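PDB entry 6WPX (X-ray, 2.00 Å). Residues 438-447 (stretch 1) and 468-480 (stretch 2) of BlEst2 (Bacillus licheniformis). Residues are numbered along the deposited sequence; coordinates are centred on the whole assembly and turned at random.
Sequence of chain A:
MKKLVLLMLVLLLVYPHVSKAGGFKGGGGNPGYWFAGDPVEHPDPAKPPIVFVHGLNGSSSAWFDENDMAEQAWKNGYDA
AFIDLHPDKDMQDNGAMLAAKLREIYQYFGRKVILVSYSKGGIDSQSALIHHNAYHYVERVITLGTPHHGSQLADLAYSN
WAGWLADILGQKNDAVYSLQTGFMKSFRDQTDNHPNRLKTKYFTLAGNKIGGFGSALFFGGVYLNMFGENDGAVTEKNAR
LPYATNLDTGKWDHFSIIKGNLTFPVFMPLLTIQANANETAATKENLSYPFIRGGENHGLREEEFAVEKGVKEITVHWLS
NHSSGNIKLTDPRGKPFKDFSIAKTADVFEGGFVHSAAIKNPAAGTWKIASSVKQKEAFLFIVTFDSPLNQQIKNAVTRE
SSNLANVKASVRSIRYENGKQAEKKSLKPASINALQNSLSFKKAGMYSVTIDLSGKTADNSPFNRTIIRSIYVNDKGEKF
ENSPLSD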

# COMPACT_ATOMS: atom_id res chain seq x y z
N SER A 438 -25.16 -0.07 -13.07
CA SER A 438 -25.34 -0.19 -11.62
C SER A 438 -24.39 0.67 -10.80
O SER A 438 -24.72 1.03 -9.67
CB SER A 438 -25.24 -1.65 -11.19
OG SER A 438 -23.94 -2.20 -11.39
N LEU A 439 -23.21 1.02 -11.36
CA LEU A 439 -22.17 1.78 -10.67
C LEU A 439 -22.33 3.30 -10.79
O LEU A 439 -21.91 3.91 -11.78
CB LEU A 439 -20.75 1.33 -11.11
CG LEU A 439 -20.35 -0.14 -10.84
CD1 LEU A 439 -18.98 -0.45 -11.40
CD2 LEU A 439 -20.36 -0.46 -9.37
N SER A 440 -22.95 3.92 -9.74
CA SER A 440 -23.18 5.37 -9.64
C SER A 440 -22.22 6.01 -8.64
O SER A 440 -22.04 5.50 -7.53
CB SER A 440 -24.63 5.65 -9.24
OG SER A 440 -25.54 5.15 -10.20
N PHE A 441 -21.59 7.15 -9.03
CA PHE A 441 -20.62 7.87 -8.18
C PHE A 441 -20.92 9.37 -8.17
O PHE A 441 -20.02 10.20 -8.35
CB PHE A 441 -19.17 7.58 -8.63
CG PHE A 441 -18.83 6.12 -8.69
CD1 PHE A 441 -18.44 5.43 -7.56
CD2 PHE A 441 -18.95 5.41 -9.89
CE1 PHE A 441 -18.18 4.06 -7.61
CE2 PHE A 441 -18.67 4.05 -9.94
CZ PHE A 441 -18.30 3.38 -8.80
N LYS A 442 -22.20 9.72 -7.96
CA LYS A 442 -22.66 11.10 -7.97
C LYS A 442 -22.28 11.86 -6.69
O LYS A 442 -21.83 13.00 -6.78
CB LYS A 442 -24.16 11.19 -8.26
N LYS A 443 -22.44 11.21 -5.53
CA LYS A 443 -22.14 11.80 -4.22
C LYS A 443 -20.64 11.91 -3.94
O LYS A 443 -19.86 11.02 -4.29
CB LYS A 443 -22.80 10.98 -3.10
CG LYS A 443 -24.29 11.27 -2.91
CD LYS A 443 -24.85 10.46 -1.75
CE LYS A 443 -26.31 10.76 -1.49
NZ LYS A 443 -26.81 10.04 -0.30
N ALA A 444 -20.25 13.00 -3.25
CA ALA A 444 -18.87 13.22 -2.83
C ALA A 444 -18.46 12.16 -1.77
O ALA A 444 -19.32 11.63 -1.06
CB ALA A 444 -18.71 14.63 -2.28
N GLY A 445 -17.17 11.82 -1.74
CA GLY A 445 -16.60 10.86 -0.79
C GLY A 445 -15.63 9.82 -1.34
O GLY A 445 -15.39 9.76 -2.55
N MET A 446 -15.09 8.98 -0.45
CA MET A 446 -14.16 7.89 -0.81
C MET A 446 -15.01 6.65 -1.02
O MET A 446 -15.71 6.22 -0.10
CB MET A 446 -13.18 7.57 0.34
CG MET A 446 -11.81 8.14 0.20
SD MET A 446 -11.01 8.06 -1.40
CE MET A 446 -10.86 6.38 -1.66
N TYR A 447 -14.89 6.04 -2.19
CA TYR A 447 -15.61 4.82 -2.50
C TYR A 447 -14.67 3.64 -2.53
O TYR A 447 -13.55 3.74 -3.03
CB TYR A 447 -16.23 4.91 -3.90
CG TYR A 447 -17.40 5.86 -4.00
CD1 TYR A 447 -17.19 7.23 -4.14
CD2 TYR A 447 -18.70 5.39 -4.02
CE1 TYR A 447 -18.27 8.11 -4.26
CE2 TYR A 447 -19.78 6.26 -4.17
CZ TYR A 447 -19.56 7.61 -4.30
OH TYR A 447 -20.62 8.47 -4.42
N ILE A 468 -11.27 -4.92 -6.85
CA ILE A 468 -11.47 -3.82 -5.91
C ILE A 468 -11.09 -2.51 -6.60
O ILE A 468 -9.98 -2.37 -7.10
CB ILE A 468 -10.68 -4.04 -4.59
CG1 ILE A 468 -11.29 -5.22 -3.81
CG2 ILE A 468 -10.65 -2.73 -3.73
CD1 ILE A 468 -10.49 -5.66 -2.69
N ARG A 469 -12.02 -1.56 -6.60
CA ARG A 469 -11.81 -0.22 -7.15
C ARG A 469 -11.90 0.80 -6.03
O ARG A 469 -12.78 0.71 -5.16
CB ARG A 469 -12.84 0.09 -8.24
CG ARG A 469 -12.76 -0.82 -9.46
CD ARG A 469 -13.88 -0.52 -10.43
NE ARG A 469 -13.72 0.79 -11.07
CZ ARG A 469 -14.65 1.36 -11.83
NH1 ARG A 469 -15.81 0.76 -12.05
NH2 ARG A 469 -14.42 2.55 -12.38
N SER A 470 -10.99 1.76 -6.05
CA SER A 470 -10.87 2.86 -5.11
C SER A 470 -11.11 4.15 -5.87
O SER A 470 -10.36 4.48 -6.77
CB SER A 470 -9.47 2.88 -4.50
OG SER A 470 -9.34 3.93 -3.56
N ILE A 471 -12.17 4.86 -5.52
CA ILE A 471 -12.57 6.08 -6.23
C ILE A 471 -12.85 7.22 -5.28
O ILE A 471 -13.68 7.08 -4.39
CB ILE A 471 -13.80 5.83 -7.18
CG1 ILE A 471 -13.55 4.63 -8.13
CG2 ILE A 471 -14.19 7.11 -7.97
CD1 ILE A 471 -14.75 4.04 -8.81
N TYR A 472 -12.21 8.37 -5.51
CA TYR A 472 -12.53 9.54 -4.71
C TYR A 472 -13.38 10.44 -5.58
O TYR A 472 -13.08 10.63 -6.75
CB TYR A 472 -11.27 10.28 -4.23
CG TYR A 472 -11.59 11.53 -3.44
CD1 TYR A 472 -12.10 11.46 -2.15
CD2 TYR A 472 -11.43 12.80 -4.01
CE1 TYR A 472 -12.43 12.60 -1.44
CE2 TYR A 472 -11.73 13.95 -3.29
CZ TYR A 472 -12.23 13.85 -2.00
OH TYR A 472 -12.55 14.99 -1.30
N VAL A 473 -14.45 11.00 -5.01
CA VAL A 473 -15.35 11.91 -5.72
C VAL A 473 -15.39 13.19 -4.90
O VAL A 473 -15.73 13.15 -3.72
CB VAL A 473 -16.75 11.30 -6.00
CG1 VAL A 473 -17.66 12.29 -6.73
CG2 VAL A 473 -16.64 10.01 -6.81
N ASN A 474 -14.96 14.32 -5.50
CA ASN A 474 -14.92 15.61 -4.81
C ASN A 474 -16.27 16.33 -4.86
O ASN A 474 -17.23 15.79 -5.42
CB ASN A 474 -13.77 16.50 -5.36
CG ASN A 474 -13.89 16.94 -6.81
OD1 ASN A 474 -14.97 16.96 -7.42
ND2 ASN A 474 -12.76 17.32 -7.39
N ASP A 475 -16.33 17.55 -4.28
CA ASP A 475 -17.52 18.42 -4.24
C ASP A 475 -18.13 18.72 -5.63
O ASP A 475 -19.35 18.84 -5.73
CB ASP A 475 -17.21 19.73 -3.48
CG ASP A 475 -16.16 20.63 -4.15
OD1 ASP A 475 -14.96 20.24 -4.17
OD2 ASP A 475 -16.54 21.72 -4.62
N LYS A 476 -17.29 18.81 -6.69
CA LYS A 476 -17.73 19.09 -8.06
C LYS A 476 -18.23 17.85 -8.82
O LYS A 476 -18.75 17.98 -9.93
CB LYS A 476 -16.63 19.82 -8.86
CG LYS A 476 -16.46 21.29 -8.48
CD LYS A 476 -15.41 21.99 -9.34
CE LYS A 476 -14.04 22.01 -8.70
NZ LYS A 476 -13.03 22.63 -9.58
N GLY A 477 -18.07 16.68 -8.22
CA GLY A 477 -18.48 15.41 -8.83
C GLY A 477 -17.40 14.79 -9.70
O GLY A 477 -17.68 13.83 -10.42
N GLU A 478 -16.17 15.34 -9.64
CA GLU A 478 -15.01 14.82 -10.38
C GLU A 478 -14.56 13.53 -9.70
O GLU A 478 -14.40 13.51 -8.48
CB GLU A 478 -13.85 15.82 -10.36
CG GLU A 478 -14.06 17.09 -11.17
CD GLU A 478 -12.96 18.12 -10.98
OE1 GLU A 478 -11.79 17.78 -11.25
OE2 GLU A 478 -13.28 19.26 -10.57
N LYS A 479 -14.36 12.46 -10.50
CA LYS A 479 -13.94 11.13 -10.06
C LYS A 479 -12.42 10.96 -10.21
O LYS A 479 -11.85 11.27 -11.26
CB LYS A 479 -14.66 10.02 -10.87
CG LYS A 479 -16.15 10.23 -11.08
CD LYS A 479 -16.68 9.42 -12.28
CE LYS A 479 -17.54 8.31 -11.81
NZ LYS A 479 -18.29 7.68 -12.93
N PHE A 480 -11.79 10.42 -9.16
CA PHE A 480 -10.35 10.15 -9.08
C PHE A 480 -10.13 8.68 -8.81
O PHE A 480 -10.55 8.14 -7.77
CB PHE A 480 -9.67 11.04 -8.02
CG PHE A 480 -9.82 12.51 -8.30
CD1 PHE A 480 -10.94 13.20 -7.85
CD2 PHE A 480 -8.86 13.20 -9.03
CE1 PHE A 480 -11.09 14.56 -8.13
CE2 PHE A 480 -9.01 14.56 -9.30
CZ PHE A 480 -10.11 15.23 -8.84
O HOH W 1 -11.05 3.00 -1.72

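Two neighbouring strands of a β-sheet are often held together twice over, by backbone hydrogen bonds along their shared edge and by a cluster of side chains packed on one face. This contact in BlEst2 illustrates the principle. Its apolar centre is made by F441, Y447, I471 and V473. Residues alternate between the faces of a strand, so I471 and V473 project to the same face as Y447, and the loop that precedes the first strand brings F441 in over them. I471 CD1 lies 3.9 Å from the centroid of the F441 ring, over its face, in a CH-π contact; its closest ring atom is F441 CZ, at 3.6 Å. The extended chi2 of I471 (t) helps carry this methyl to the ring. V473, branched at CB, spreads two methyls among its neighbours: CG2 packs 3.6 Å from Y447 CE1 and 4.0 Å from F441 CB, while CG1 approaches the backbone, 3.5 Å from both F441 O and K443 O. A compact, branched residue suits this site, where ring carbons and main chain crowd together.

Y447 combines two roles. Its ring packs against V473, yet its hydroxyl donates a 2.7 Å hydrogen bond from OH to K443 O, tying the strand to the loop before it. A tyrosine can thus be buried without leaving its polar end unsatisfied.

M446 and Y472 occupy the opposite face of the sheet. They form a non-hydrogen-bonded pair, their CA atoms 4.5 Å apart, which brings the side chains close together. M446 SD lies 3.6 Å from Y472 CB and 4.9 Å from the centroid of the Y472 ring, at the ring's edge. The flexible methionine then places CE 3.5 Å from S470 OG.

Between these two faces runs the antiparallel backbone ladder. G445 N donates to V473 O at 2.8 Å, and V473 N returns a bond to G445 O at 2.9 Å; Y447 N to I471 O (2.7 Å) and I471 N to Y447 O (3.1 Å) repeat the pattern. Weaker CA-H···O contacts fill the intervals, as from S470 CA to Y447 O at 3.5 Å. G445 enters the strand at phi 135°, psi 178°, where a CB would jam against the carbonyl of A444; glycine alone is at ease there.

Towards the margin, K479 lends its hydrocarbon part, with CE 3.6 Å from F441 CB. R469 instead presents its polar end: L439 CD1 lies at the edge of the guanidinium, 3.5 Å from R469 NH1. A water accepts from S470 OG (2.7 Å) and donates to Y447 O (2.9 Å), bridging the stretches. Beyond V473 the chain reverses in a type I turn from N474 to G477. N474 OD1 accepts from E478 N at 3.0 Å and, weakly, from K476 N at 3.1 Å, while G477 takes the positive phi of 88° that suits glycine. At this exposed outer end, K476 NZ and E478 OE2 form a salt bridge at 3.5 Å.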